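Local coordinates for protein 2-hydroxychromene-2-carboxylate isomerase (Pseudomonas putida, PDB 2IMF) that catalyses the reversible, glutathione-dependent isomerization of 2-hydroxychromene-2-carboxylate to trans-o-hydroxybenzylidenepyruvate in the naphthalene degradation pathway, at residues W135-S138 with A139-F143; A17-R20 with L21-A25; K64-L67 with Q68-Q72. All coordinates share one frame; numbering follows the deposited sequence. Where two conformers were deposited one is given.

Overall arrangement
From the N terminus, the chain first reaches interaction 2, residues 17-25 of helix 12-28, the crossover helix of the beta-alpha-beta unit between strands 2-7 and 31-36. Interaction 3 follows on helix 57-74, which lies near the bound substrate analogue and meets the second subunit, and interaction 1 comes last, at the start of helix 137-145. Each contact closes no more than a helical turn; the three follow in series, and none nests in or crosses another. Interactions 2 and 3 touch, Arg-20 packing against Trp-70, with centres about 17 Å apart. Interaction 1 lies on the opposite side of the chain's centre from interaction 3, their centres about 35 Å apart.

Interaction 1 of 3, residues W135-S138 with A139-F143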
loop_
_atom_site.group_PDB
_atom_site.type_symbol
_atom_site.label_atom_id
_atom_site.label_comp_id
_atom_site.label_asym_id
_atom_site.label_seq_id
_atom_site.Cartn_x
_atom_site.Cartn_y
_atom_site.Cartn_z
ATOM N N TRP A 135 -23.544 -28.427 -0.101
ATOM C CA TRP A 135 -22.659 -29.403 -0.624
ATOM C C TRP A 135 -22.640 -30.650 0.211
ATOM O O TRP A 135 -23.127 -30.654 1.344
ATOM C CB TRP A 135 -21.243 -28.842 -0.637
ATOM C CG TRP A 135 -21.006 -27.768 -1.638
ATOM C CD1 TRP A 135 -21.837 -27.352 -2.669
ATOM C CD2 TRP A 135 -19.791 -27.013 -1.780
ATOM N NE1 TRP A 135 -21.197 -26.358 -3.388
ATOM C CE2 TRP A 135 -19.936 -26.161 -2.875
ATOM C CE3 TRP A 135 -18.587 -26.998 -1.080
ATOM C CZ2 TRP A 135 -18.930 -25.244 -3.289
ATOM C CZ3 TRP A 135 -17.585 -26.093 -1.479
ATOM C CH2 TRP A 135 -17.753 -25.259 -2.591
ATOM N N ASP A 136 -22.188 -31.751 -0.381
ATOM C CA ASP A 136 -21.991 -33.015 0.294
ATOM C C ASP A 136 -20.679 -32.984 1.068
ATOM O O ASP A 136 -19.585 -32.899 0.517
ATOM C CB ASP A 136 -22.004 -34.100 -0.797
ATOM C CG ASP A 136 -21.884 -35.508 -0.244
ATOM O OD1 ASP A 136 -20.900 -35.921 0.436
ATOM O OD2 ASP A 136 -22.858 -36.250 -0.536
ATOM N N ARG A 137 -20.837 -32.941 2.391
ATOM C CA ARG A 137 -19.671 -32.753 3.227
ATOM C C ARG A 137 -18.602 -33.771 2.965
ATOM O O ARG A 137 -17.457 -33.427 2.828
ATOM C CB ARG A 137 -20.135 -32.992 4.683
ATOM C CG ARG A 137 -18.991 -32.867 5.659
ATOM C CD ARG A 137 -19.252 -33.619 7.020
ATOM N NE ARG A 137 -19.903 -34.937 6.869
ATOM C CZ ARG A 137 -19.261 -36.092 6.649
ATOM N NH1 ARG A 137 -17.927 -36.164 6.651
ATOM N NH2 ARG A 137 -20.001 -37.182 6.448
ATOM N N SER A 138 -19.001 -35.045 2.894
ATOM C CA SER A 138 -18.007 -36.087 2.705
ATOM C C SER A 138 -17.286 -35.937 1.307
ATOM O O SER A 138 -16.044 -36.087 1.260
ATOM C CB SER A 138 -18.683 -37.469 2.752
ATOM O OG SER A 138 -17.683 -38.464 2.549
ATOM N N ALA A 139 -18.053 -35.607 0.271
ATOM C CA ALA A 139 -17.444 -35.441 -1.045
ATOM C C ALA A 139 -16.487 -34.261 -0.974
ATOM O O ALA A 139 -15.410 -34.330 -1.566
ATOM C CB ALA A 139 -18.549 -35.217 -2.057
ATOM N N PHE A 140 -16.842 -33.161 -0.299
ATOM C CA PHE A 140 -15.943 -31.994 -0.236
ATOM C C PHE A 140 -14.688 -32.348 0.508
ATOM O O PHE A 140 -13.605 -32.021 0.086
ATOM C CB PHE A 140 -16.715 -30.789 0.350
ATOM C CG PHE A 140 -15.909 -29.538 0.459
ATOM C CD1 PHE A 140 -15.287 -29.004 -0.632
ATOM C CD2 PHE A 140 -15.807 -28.869 1.673
ATOM C CE1 PHE A 140 -14.497 -27.827 -0.557
ATOM C CE2 PHE A 140 -15.107 -27.686 1.773
ATOM C CZ PHE A 140 -14.398 -27.166 0.709
ATOM N N GLU A 141 -14.852 -33.003 1.638
ATOM C CA GLU A 141 -13.685 -33.314 2.446
ATOM C C GLU A 141 -12.753 -34.266 1.677
ATOM O O GLU A 141 -11.516 -34.168 1.711
ATOM C CB GLU A 141 -14.098 -33.967 3.762
ATOM C CG GLU A 141 -14.741 -32.946 4.708
ATOM C CD GLU A 141 -15.312 -33.548 5.952
ATOM O OE1 GLU A 141 -15.420 -34.798 6.074
ATOM O OE2 GLU A 141 -15.724 -32.742 6.800
ATOM N N HIS A 142 -13.343 -35.220 0.922
ATOM C CA HIS A 142 -12.509 -36.094 0.103
ATOM C C HIS A 142 -11.795 -35.285 -0.971
ATOM O O HIS A 142 -10.609 -35.538 -1.252
ATOM C CB HIS A 142 -13.355 -37.210 -0.554
ATOM C CG HIS A 142 -13.627 -38.354 0.366
ATOM N ND1 HIS A 142 -14.503 -38.279 1.435
ATOM C CD2 HIS A 142 -13.056 -39.588 0.427
ATOM C CE1 HIS A 142 -14.458 -39.424 2.117
ATOM N NE2 HIS A 142 -13.628 -40.242 1.499
ATOM N N PHE A 143 -12.499 -34.365 -1.617
ATOM C CA PHE A 143 -11.856 -33.497 -2.600
ATOM C C PHE A 143 -10.642 -32.759 -2.002
ATOM O O PHE A 143 -9.548 -32.697 -2.603
ATOM C CB PHE A 143 -12.872 -32.509 -3.159
ATOM C CG PHE A 143 -12.258 -31.525 -4.120
ATOM C CD1 PHE A 143 -12.072 -31.865 -5.479
ATOM C CD2 PHE A 143 -11.856 -30.244 -3.675
ATOM C CE1 PHE A 143 -11.458 -30.965 -6.322
ATOM C CE2 PHE A 143 -11.268 -29.361 -4.561
ATOM C CZ PHE A 143 -11.071 -29.751 -5.881
#
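Asp-136 is the N-cap residue of helix 137-145: its OD1 accepts from Ala-139 N at 2.9 Å, on the anti side and 29° out of the carboxylate plane. With CG anti to the backbone N, the carboxylate reaches forward to the first turn, where its negative charge would suit the positive end of the helix dipole. Backbone bonds from Phe-140 N to Asp-136 O and from Glu-141 N to Arg-137 O carry the turn onward.

The aromatic contact is edge-to-face. Trp-135 directs the edge of its six-membered ring at one face of Phe-140, CZ3 standing 3.7 Å from Phe-140 CE1, with the ring planes at 57°. Tyr-95 meets both rings, and Ser-130 touches both side chains.

The charged contact is a salt bridge: in the modelled conformer Arg-137 NH1 lies 2.9 Å from Glu-141 OE1, one turn on, the hydrogen bond weak and the guanidinium and carboxylate planes 65° apart. Arg-137 NH2 pairs with a phosphate ion that Ser-138 OG also binds.

Ser-138 O receives two donors from opposite faces of its carbonyl plane: His-142 N at 2.9 Å and His-142 ND1 at 2.7 Å, with the oxygen lying close to the imidazole plane.

Interaction 2 of 3, residues A17-R20 with L21-A25. With PO4 (phosphate ion), chain D.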
loop_
_atom_site.group_PDB
_atom_site.type_symbol
_atom_site.label_atom_id
_atom_site.label_comp_id
_atom_site.label_asym_id
_atom_site.label_seq_id
_atom_site.Cartn_x
_atom_site.Cartn_y
_atom_site.Cartn_z
ATOM N N ALA A 17 -10.843 -6.593 -0.228
ATOM C CA ALA A 17 -11.054 -6.539 -1.685
ATOM C C ALA A 17 -12.205 -7.399 -2.126
ATOM O O ALA A 17 -12.989 -6.973 -3.012
ATOM C CB ALA A 17 -9.760 -6.912 -2.444
ATOM N N ASN A 18 -12.329 -8.606 -1.586
ATOM C CA ASN A 18 -13.448 -9.424 -1.992
ATOM C C ASN A 18 -14.755 -8.792 -1.625
ATOM O O ASN A 18 -15.663 -8.903 -2.444
ATOM C CB ASN A 18 -13.324 -10.800 -1.335
ATOM C CG ASN A 18 -14.436 -11.696 -1.729
ATOM O OD1 ASN A 18 -14.574 -12.005 -2.903
ATOM N ND2 ASN A 18 -15.308 -12.008 -0.778
ATOM N N GLN A 19 -14.851 -8.166 -0.465
ATOM C CA GLN A 19 -16.138 -7.513 -0.086
ATOM C C GLN A 19 -16.484 -6.447 -1.126
ATOM O O GLN A 19 -17.647 -6.357 -1.566
ATOM C CB GLN A 19 -15.952 -6.834 1.304
ATOM C CG GLN A 19 -17.075 -5.820 1.793
ATOM C CD GLN A 19 -18.392 -6.505 2.047
ATOM O OE1 GLN A 19 -18.467 -7.714 2.254
ATOM N NE2 GLN A 19 -19.450 -5.715 2.054
ATOM N N ARG A 20 -15.497 -5.631 -1.526
ATOM C CA ARG A 20 -15.811 -4.503 -2.400
ATOM C C ARG A 20 -16.089 -5.047 -3.767
ATOM O O ARG A 20 -17.060 -4.604 -4.416
ATOM C CB ARG A 20 -14.620 -3.562 -2.407
ATOM C CG ARG A 20 -14.647 -2.450 -3.462
ATOM C CD ARG A 20 -13.833 -1.372 -2.887
ATOM N NE ARG A 20 -13.708 -0.161 -3.730
ATOM C CZ ARG A 20 -13.060 0.931 -3.327
ATOM N NH1 ARG A 20 -12.422 0.995 -2.135
ATOM N NH2 ARG A 20 -12.943 1.935 -4.183
ATOM N N LEU A 21 -15.334 -6.023 -4.276
ATOM C CA LEU A 21 -15.622 -6.633 -5.566
ATOM C C LEU A 21 -16.976 -7.301 -5.599
ATOM O O LEU A 21 -17.656 -7.224 -6.633
ATOM C CB LEU A 21 -14.552 -7.625 -5.987
ATOM C CG LEU A 21 -13.224 -6.930 -6.278
ATOM C CD1 LEU A 21 -12.097 -8.017 -6.196
ATOM C CD2 LEU A 21 -13.286 -6.330 -7.727
ATOM N N SER A 22 -17.365 -7.963 -4.530
ATOM C CA SER A 22 -18.688 -8.638 -4.509
ATOM C C SER A 22 -19.780 -7.630 -4.624
ATOM O O SER A 22 -20.757 -7.939 -5.332
ATOM C CB SER A 22 -18.830 -9.447 -3.259
ATOM O OG SER A 22 -18.075 -10.598 -3.481
ATOM N N LYS A 23 -19.631 -6.472 -3.971
ATOM C CA LYS A 23 -20.649 -5.405 -4.110
ATOM C C LYS A 23 -20.712 -4.887 -5.511
ATOM O O LYS A 23 -21.806 -4.544 -5.984
ATOM C CB LYS A 23 -20.451 -4.268 -3.125
ATOM C CG LYS A 23 -20.755 -4.693 -1.707
ATOM C CD LYS A 23 -21.179 -3.539 -0.854
ATOM C CE LYS A 23 -21.669 -4.054 0.483
ATOM N NZ LYS A 23 -22.341 -5.410 0.378
ATOM N N LEU A 24 -19.587 -4.820 -6.217
ATOM C CA LEU A 24 -19.613 -4.359 -7.601
ATOM C C LEU A 24 -20.315 -5.354 -8.452
ATOM O O LEU A 24 -21.071 -5.004 -9.390
ATOM C CB LEU A 24 -18.182 -4.157 -8.124
ATOM C CG LEU A 24 -17.402 -2.985 -7.529
ATOM C CD1 LEU A 24 -15.908 -3.036 -7.866
ATOM C CD2 LEU A 24 -17.994 -1.605 -7.862
ATOM N N ALA A 25 -20.098 -6.625 -8.158
ATOM C CA ALA A 25 -20.790 -7.675 -8.872
ATOM C C ALA A 25 -22.304 -7.525 -8.667
ATOM O O ALA A 25 -23.073 -7.437 -9.632
ATOM C CB ALA A 25 -20.308 -9.029 -8.407
HETATM P P PO4 D . -11.133 4.479 -1.957
HETATM O O1 PO4 D . -11.061 5.818 -1.199
HETATM O O2 PO4 D . -12.043 4.652 -3.173
HETATM O O3 PO4 D . -9.758 3.898 -2.195
HETATM O O4 PO4 D . -11.813 3.643 -0.930
#
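Ser-22 meets Asn-18 one turn back along helix 12-28, its backbone N donating to Asn-18 O at 2.9 Å. In the modelled conformer, chi1 of -77° sets OG beside the serine's own backbone N, 3.1 Å from Asn-18 O. Asn-107 OD1 is hydrogen-bonded to this hydroxyl, competing with Asn-18 O for its single proton, and also accepts from Asn-18 ND2, so one outside amide oxygen joins both side chains. The rung before it is Leu-21 N to Ala-17 O, at 2.8 Å; Lys-23 N to Gln-19 O and Leu-24 N to Arg-20 O follow. Leu-21 also lays CG and CD1 against Ala-17 O.

Arg-20 leaves the helix as an extended chain and presents the edge of its guanidinium to a phosphate ion, probably from the crystallisation liquor, which lies in the plane of the group. NH1 donates to phosphate O4 and NH2 to phosphate O2, both at 3.0 Å.

Further out, Glu-188 of helix 184-198 forms a salt bridge with Arg-20 NE, and NH1 is also hydrogen-bonded to Tyr-74 OH. Phe-5 and Ile-32, from the two parallel strands joined by this beta-alpha-beta crossover, pack against Leu-21.

The positive charge of Arg-20 is probably balanced by the carboxylate and the anion, and bonds at NE, NH1 and NH2 resist rotation of the guanidinium.

Interaction 3 of 3, residues K64-L67 with Q68-Q72; sequences KVDL and QRWAQ
Val-65 lays its CG1 methyl over one face of the Arg-69 guanidinium, 3.4 Å from Arg-69 CZ and almost above the centre of the group. Two torsions bring them together: CG1 of the valine is anti to its N (chi1 174°), while Arg-69 runs extended from CG to NE, its CG beside its own backbone N, and carries the flat group back across the preceding turn. At the guanidinium edge, in its plane, a water accepts from Arg-69 NH1 at 2.9 Å and donates to Asp-66 OD1 at 2.7 Å, bridging opposite charges that do not themselves touch.

Asp-66 and Trp-70 lie alongside each other and point the same way, because Asp-66 CG lies opposite its backbone N while Trp-70 CG sits beside its own N. The carboxylate comes to the indole edge, its plane turned 79° from the ring, with OD1 3.2 Å from Trp-70 NE1; Trp-70 CD1 sits 3.1 Å from the backbone O of Asp-66. These side chains stand on helix 57-74 of the DsbA-like thioredoxin-fold protein, a kappa-class glutathione transferase, on a face that meets the second subunit. There Arg-183 of that subunit forms a salt bridge with Asp-66 OD1, Met-177 O of the same subunit accepts from Arg-69 NH1, and its Phe-185 meets the Trp-70 ring. Replacing Arg-69 with an alanine would probably leave Met-177 O of the second subunit without this donor, uncover the Val-65 methyl and free the bridging water to shift.

Gln-68 folds its amide back along the helix. A second water accepts from Gln-68 NE2 and donates to Lys-64 O, each at 2.8 Å; Gln-68 N bonds the same carbonyl at 3.0 Å, and NE2 also reaches Leu-78 O.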
loop_
_atom_site.group_PDB
_atom_site.type_symbol
_atom_site.label_atom_id
_atom_site.label_comp_id
_atom_site.label_asym_id
_atom_site.label_seq_id
_atom_site.Cartn_x
_atom_site.Cartn_y
_atom_site.Cartn_z
ATOM N N LYS A 64 -2.824 -3.528 11.465
ATOM C CA LYS A 64 -4.073 -3.859 12.147
ATOM C C LYS A 64 -4.993 -2.634 12.249
ATOM O O LYS A 64 -6.231 -2.716 12.070
ATOM C CB LYS A 64 -3.800 -4.438 13.524
ATOM C CG LYS A 64 -3.389 -5.861 13.445
ATOM C CD LYS A 64 -2.946 -6.390 14.821
ATOM C CE LYS A 64 -2.678 -7.843 14.688
ATOM N NZ LYS A 64 -1.977 -8.310 15.941
ATOM N N VAL A 65 -4.405 -1.453 12.486
ATOM C CA VAL A 65 -5.146 -0.230 12.528
ATOM C C VAL A 65 -5.715 0.108 11.141
ATOM O O VAL A 65 -6.883 0.481 10.917
ATOM C CB VAL A 65 -4.302 0.921 13.127
ATOM C CG1 VAL A 65 -5.034 2.213 13.036
ATOM C CG2 VAL A 65 -3.929 0.576 14.579
ATOM N N ASP A 66 -4.878 0.020 10.097
ATOM C CA ASP A 66 -5.300 0.262 8.716
ATOM C C ASP A 66 -6.461 -0.647 8.376
ATOM O O ASP A 66 -7.478 -0.223 7.786
ATOM C CB ASP A 66 -4.092 -0.032 7.801
ATOM C CG ASP A 66 -4.325 0.445 6.386
ATOM O OD1 ASP A 66 -4.997 1.472 6.122
ATOM O OD2 ASP A 66 -3.962 -0.315 5.455
ATOM N N LEU A 67 -6.311 -1.937 8.709
ATOM C CA LEU A 67 -7.395 -2.900 8.442
ATOM C C LEU A 67 -8.708 -2.516 9.103
ATOM O O LEU A 67 -9.739 -2.595 8.473
ATOM C CB LEU A 67 -6.952 -4.302 8.835
ATOM C CG LEU A 67 -5.866 -4.879 7.895
ATOM C CD1 LEU A 67 -5.213 -6.101 8.552
ATOM C CD2 LEU A 67 -6.422 -5.240 6.509
ATOM N N GLN A 68 -8.643 -2.080 10.360
ATOM C CA GLN A 68 -9.895 -1.613 10.988
ATOM C C GLN A 68 -10.476 -0.356 10.349
ATOM O O GLN A 68 -11.681 -0.198 10.236
ATOM C CB GLN A 68 -9.710 -1.361 12.457
ATOM C CG GLN A 68 -9.482 -2.638 13.240
ATOM C CD GLN A 68 -10.575 -3.719 13.086
ATOM O OE1 GLN A 68 -11.764 -3.449 13.198
ATOM N NE2 GLN A 68 -10.171 -4.937 12.797
ATOM N N ARG A 69 -9.590 0.527 9.898
ATOM C CA ARG A 69 -10.088 1.721 9.221
ATOM C C ARG A 69 -10.840 1.330 7.982
ATOM O O ARG A 69 -11.920 1.828 7.683
ATOM C CB ARG A 69 -8.934 2.692 8.882
ATOM C CG ARG A 69 -8.403 3.411 10.082
ATOM C CD ARG A 69 -6.979 3.943 9.742
ATOM N NE ARG A 69 -6.581 4.765 10.885
ATOM C CZ ARG A 69 -5.315 5.076 11.147
ATOM N NH1 ARG A 69 -4.349 4.751 10.290
ATOM N NH2 ARG A 69 -4.984 5.829 12.189
ATOM N N TRP A 70 -10.332 0.406 7.178
ATOM C CA TRP A 70 -11.054 0.006 6.006
ATOM C C TRP A 70 -12.325 -0.787 6.309
ATOM O O TRP A 70 -13.307 -0.638 5.588
ATOM C CB TRP A 70 -10.144 -0.887 5.118
ATOM C CG TRP A 70 -9.097 -0.094 4.356
ATOM C CD1 TRP A 70 -7.788 0.082 4.731
ATOM C CD2 TRP A 70 -9.271 0.631 3.164
ATOM N NE1 TRP A 70 -7.136 0.846 3.800
ATOM C CE2 TRP A 70 -8.033 1.226 2.825
ATOM C CE3 TRP A 70 -10.378 0.862 2.337
ATOM C CZ2 TRP A 70 -7.882 2.018 1.653
ATOM C CZ3 TRP A 70 -10.215 1.608 1.187
ATOM C CH2 TRP A 70 -8.988 2.197 0.878
ATOM N N ALA A 71 -12.259 -1.615 7.342
ATOM C CA ALA A 71 -13.460 -2.409 7.688
ATOM C C ALA A 71 -14.561 -1.414 8.073
ATOM O O ALA A 71 -15.729 -1.635 7.730
ATOM C CB ALA A 71 -13.135 -3.292 8.821
ATOM N N GLN A 72 -14.197 -0.368 8.795
ATOM C CA GLN A 72 -15.211 0.666 9.184
ATOM C C GLN A 72 -15.745 1.384 7.969
ATOM O O GLN A 72 -16.958 1.584 7.865
ATOM C CB GLN A 72 -14.596 1.703 10.103
ATOM C CG GLN A 72 -14.216 1.196 11.455
ATOM C CD GLN A 72 -15.396 1.029 12.405
ATOM O OE1 GLN A 72 -15.644 -0.068 12.926
ATOM N NE2 GLN A 72 -16.124 2.115 12.642
HETATM O O HOH W 1 -7.376 -5.215 12.606
HETATM O O HOH W 2 -4.195 3.638 7.612
#